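Local coordinates for chitin binding protein (Streptomyces lividans, PDB 5FTZ) that probably cleaves chitin oxidatively as a copper-dependent lytic polysaccharide monooxygenase of family AA10, at residues 76-87 against 131-142. Numbering follows the deposited sequence.
Sequences NGGQSYTFRWQF and PPATLSHSGTLP
Leu141 packs its side chain against the turn 76-79, where one methyl, CD1, lies 3.3 Å from Asn76 O and also meets Tyr81 CB, while the other, CD2, rests 3.8 Å from Phe83 CZ. A branched side chain suits this place, since each methyl serves a different neighbour; Ile151 of strand 148-157 adds a further apolar surface. The backbone of Leu141 is held as well, its N bonded to Gln79 O just beyond the paired strands. Phe83 points into the interior between His137 and Leu141, its ring edge turned to His137 O and Gly139 N and one face covered by Tyr81 CD2, which stands 3.7 Å above the ring plane. Gly139, lacking a side chain, suits the place beside Phe83 CE1, which lies 3.9 Å from Gly139 O. At the far end, Phe87 has its CG anti to the carbonyl carbon (chi1 -58°), a torsion that carries the ring to the loop 131-133. Pro131 CG sits over one face of the Phe87 ring in a CH-pi contact, 4.0 Å from the ring centroid, and Pro132 O approaches its edge, 3.1 Å from Phe87 CD2. This ring also meets Trp155 and lies about 8 Å from a bound copper. Between these ends, strands 80-87 and 134-140 pair antiparallel through regular backbone bonds, with strand 2-6 on the other side of 80-87. The face away from Phe83 and His137 is polar: Thr134 OG1 donates to Gln86 OE1 at 2.7 Å, and waters join Ser80 to Thr140 and Thr82 to Ser138. The pair is thus amphipathic, as expected of one sheet of the immunoglobulin-like beta-sandwich of AA10 enzymes: hydroxyls, water and the Asp5 bonds of Arg84 and Gln86 tie one face together, while the other packs aromatic and aliphatic groups inward, with His137 NE2 and Trp85 NE1 bonded to Tyr98 OH.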
# COMPACT_ATOMS: atom_id res chain seq x y z
N ASN A 76 -32.75 -14.46 7.71
CA ASN A 76 -33.08 -14.76 9.12
C ASN A 76 -32.14 -14.07 10.09
O ASN A 76 -30.94 -14.32 10.12
CB ASN A 76 -33.01 -16.27 9.36
CG ASN A 76 -33.93 -17.05 8.44
OD1 ASN A 76 -33.45 -17.83 7.62
ND2 ASN A 76 -35.20 -16.81 8.51
N GLY A 77 -32.67 -13.19 10.92
CA GLY A 77 -31.83 -12.49 11.86
C GLY A 77 -31.07 -13.41 12.78
O GLY A 77 -31.61 -14.46 13.23
N GLY A 78 -29.88 -13.00 13.15
CA GLY A 78 -29.07 -13.74 14.09
C GLY A 78 -28.42 -15.00 13.54
O GLY A 78 -27.81 -15.73 14.29
N GLN A 79 -28.58 -15.29 12.26
CA GLN A 79 -28.06 -16.49 11.63
C GLN A 79 -26.84 -16.12 10.80
O GLN A 79 -26.78 -15.04 10.19
CB GLN A 79 -29.16 -17.00 10.69
CG GLN A 79 -28.99 -18.29 9.97
CD GLN A 79 -30.35 -18.86 9.50
OE1 GLN A 79 -31.23 -19.23 10.33
NE2 GLN A 79 -30.53 -18.94 8.22
N SER A 80 -25.91 -17.04 10.67
CA SER A 80 -24.77 -16.86 9.78
C SER A 80 -25.24 -16.83 8.32
O SER A 80 -26.21 -17.44 7.93
CB SER A 80 -23.74 -17.96 9.97
OG SER A 80 -22.52 -17.50 9.46
N TYR A 81 -24.52 -16.06 7.51
CA TYR A 81 -24.90 -15.83 6.12
C TYR A 81 -23.65 -15.65 5.29
O TYR A 81 -22.67 -15.07 5.76
CB TYR A 81 -25.80 -14.60 6.04
CG TYR A 81 -26.38 -14.27 4.67
CD1 TYR A 81 -27.53 -14.88 4.23
CD2 TYR A 81 -25.78 -13.35 3.85
CE1 TYR A 81 -28.09 -14.60 2.97
CE2 TYR A 81 -26.27 -13.04 2.57
CZ TYR A 81 -27.43 -13.65 2.15
OH TYR A 81 -27.95 -13.38 0.86
N THR A 82 -23.64 -16.15 4.07
CA THR A 82 -22.53 -15.89 3.13
C THR A 82 -22.78 -14.62 2.36
O THR A 82 -23.71 -14.54 1.56
CB THR A 82 -22.36 -17.06 2.17
OG1 THR A 82 -21.88 -18.18 2.93
CG2 THR A 82 -21.37 -16.75 1.08
N PHE A 83 -21.93 -13.62 2.60
CA PHE A 83 -21.94 -12.38 1.84
C PHE A 83 -21.01 -12.58 0.67
O PHE A 83 -19.93 -13.18 0.84
CB PHE A 83 -21.50 -11.20 2.74
CG PHE A 83 -22.47 -10.91 3.81
CD1 PHE A 83 -22.39 -11.57 5.05
CD2 PHE A 83 -23.48 -10.00 3.61
CE1 PHE A 83 -23.32 -11.33 6.03
CE2 PHE A 83 -24.40 -9.75 4.61
CZ PHE A 83 -24.32 -10.43 5.81
N ARG A 84 -21.41 -12.16 -0.54
CA ARG A 84 -20.60 -12.44 -1.69
C ARG A 84 -20.53 -11.22 -2.62
O ARG A 84 -21.55 -10.59 -2.92
CB ARG A 84 -21.19 -13.62 -2.45
CG ARG A 84 -20.36 -14.11 -3.61
CD ARG A 84 -20.86 -15.44 -4.21
NE ARG A 84 -22.05 -15.25 -4.97
CZ ARG A 84 -22.96 -16.19 -5.22
NH1 ARG A 84 -22.83 -17.42 -4.73
NH2 ARG A 84 -24.02 -15.89 -5.95
N TRP A 85 -19.30 -10.95 -3.05
CA TRP A 85 -18.96 -9.93 -4.02
C TRP A 85 -18.56 -10.59 -5.30
O TRP A 85 -17.82 -11.62 -5.30
CB TRP A 85 -17.78 -9.06 -3.56
CG TRP A 85 -18.11 -8.07 -2.46
CD1 TRP A 85 -18.27 -8.37 -1.11
CD2 TRP A 85 -18.40 -6.69 -2.57
NE1 TRP A 85 -18.63 -7.27 -0.41
CE2 TRP A 85 -18.65 -6.19 -1.26
CE3 TRP A 85 -18.41 -5.81 -3.64
CZ2 TRP A 85 -18.99 -4.84 -1.05
CZ3 TRP A 85 -18.72 -4.48 -3.42
CH2 TRP A 85 -18.98 -4.00 -2.12
N GLN A 86 -18.86 -9.92 -6.40
CA GLN A 86 -18.32 -10.28 -7.73
C GLN A 86 -17.52 -9.09 -8.19
O GLN A 86 -17.98 -7.93 -8.10
CB GLN A 86 -19.46 -10.53 -8.73
CG GLN A 86 -20.38 -11.65 -8.35
CD GLN A 86 -19.83 -13.05 -8.39
OE1 GLN A 86 -18.72 -13.28 -8.86
NE2 GLN A 86 -20.61 -13.99 -7.89
N PHE A 87 -16.26 -9.29 -8.61
CA PHE A 87 -15.43 -8.19 -9.02
C PHE A 87 -15.10 -8.27 -10.54
O PHE A 87 -14.88 -9.35 -11.07
CB PHE A 87 -14.11 -8.24 -8.26
CG PHE A 87 -14.26 -8.18 -6.77
CD1 PHE A 87 -14.65 -7.04 -6.13
CD2 PHE A 87 -14.08 -9.33 -6.00
CE1 PHE A 87 -14.79 -7.02 -4.75
CE2 PHE A 87 -14.23 -9.30 -4.64
CZ PHE A 87 -14.59 -8.15 -4.00
N PRO A 131 -8.62 -9.41 -3.47
CA PRO A 131 -9.56 -10.48 -3.34
C PRO A 131 -9.57 -11.38 -4.57
O PRO A 131 -9.17 -10.92 -5.63
CB PRO A 131 -10.91 -9.76 -3.23
CG PRO A 131 -10.69 -8.49 -4.02
CD PRO A 131 -9.28 -8.10 -3.72
N PRO A 132 -10.10 -12.60 -4.42
CA PRO A 132 -10.43 -13.42 -5.63
C PRO A 132 -11.54 -12.73 -6.43
O PRO A 132 -12.23 -11.86 -5.88
CB PRO A 132 -10.94 -14.70 -5.00
CG PRO A 132 -11.53 -14.27 -3.64
CD PRO A 132 -10.61 -13.17 -3.18
N ALA A 133 -11.76 -13.10 -7.70
CA ALA A 133 -12.83 -12.51 -8.50
C ALA A 133 -14.22 -12.71 -7.95
O ALA A 133 -15.12 -11.89 -8.20
CB ALA A 133 -12.76 -13.06 -9.90
N THR A 134 -14.44 -13.76 -7.18
CA THR A 134 -15.69 -13.98 -6.44
C THR A 134 -15.26 -14.22 -5.01
O THR A 134 -14.55 -15.19 -4.75
CB THR A 134 -16.51 -15.21 -6.90
OG1 THR A 134 -16.83 -15.10 -8.30
CG2 THR A 134 -17.80 -15.33 -6.13
N LEU A 135 -15.65 -13.34 -4.09
CA LEU A 135 -15.30 -13.43 -2.68
C LEU A 135 -16.52 -13.73 -1.89
O LEU A 135 -17.48 -12.91 -1.90
CB LEU A 135 -14.68 -12.14 -2.16
CG LEU A 135 -14.33 -12.13 -0.67
CD1 LEU A 135 -13.31 -13.17 -0.23
CD2 LEU A 135 -13.82 -10.76 -0.32
N SER A 136 -16.49 -14.81 -1.12
CA SER A 136 -17.58 -15.21 -0.25
C SER A 136 -17.02 -15.25 1.16
O SER A 136 -15.96 -15.86 1.40
CB SER A 136 -18.05 -16.60 -0.61
OG SER A 136 -18.72 -16.63 -1.85
N HIS A 137 -17.68 -14.60 2.10
CA HIS A 137 -17.27 -14.67 3.50
C HIS A 137 -18.48 -14.65 4.42
O HIS A 137 -19.51 -14.06 4.10
CB HIS A 137 -16.20 -13.71 3.86
CG HIS A 137 -16.43 -12.28 3.46
ND1 HIS A 137 -15.38 -11.46 3.15
CD2 HIS A 137 -17.53 -11.53 3.28
CE1 HIS A 137 -15.81 -10.24 2.84
NE2 HIS A 137 -17.12 -10.27 2.87
N SER A 138 -18.33 -15.31 5.55
CA SER A 138 -19.45 -15.54 6.47
C SER A 138 -19.50 -14.50 7.55
O SER A 138 -18.49 -14.27 8.26
CB SER A 138 -19.29 -16.89 7.16
OG SER A 138 -19.25 -17.94 6.21
N GLY A 139 -20.68 -13.91 7.77
CA GLY A 139 -20.95 -13.03 8.90
C GLY A 139 -22.30 -13.33 9.49
O GLY A 139 -23.17 -13.93 8.87
N THR A 140 -22.49 -12.86 10.71
CA THR A 140 -23.77 -13.12 11.37
C THR A 140 -24.71 -11.94 11.16
O THR A 140 -24.36 -10.80 11.44
CB THR A 140 -23.55 -13.33 12.88
OG1 THR A 140 -22.56 -14.33 13.00
CG2 THR A 140 -24.79 -13.74 13.57
N LEU A 141 -25.89 -12.26 10.66
CA LEU A 141 -26.89 -11.24 10.41
C LEU A 141 -27.32 -10.61 11.73
O LEU A 141 -27.39 -11.33 12.77
CB LEU A 141 -28.08 -11.86 9.72
CG LEU A 141 -27.84 -12.27 8.25
CD1 LEU A 141 -28.89 -13.23 7.75
CD2 LEU A 141 -27.72 -11.01 7.39
N PRO A 142 -27.64 -9.33 11.71
CA PRO A 142 -28.14 -8.65 12.94
C PRO A 142 -29.44 -9.28 13.42
O PRO A 142 -30.20 -9.84 12.66
CB PRO A 142 -28.39 -7.20 12.51
CG PRO A 142 -28.41 -7.23 11.04
CD PRO A 142 -27.67 -8.44 10.54
O HOH W 1 -20.92 -15.88 10.88
O HOH W 2 -19.23 -17.84 3.50
O HOH W 3 -21.03 -18.41 -2.41
O HOH W 4 -16.62 -11.83 -10.79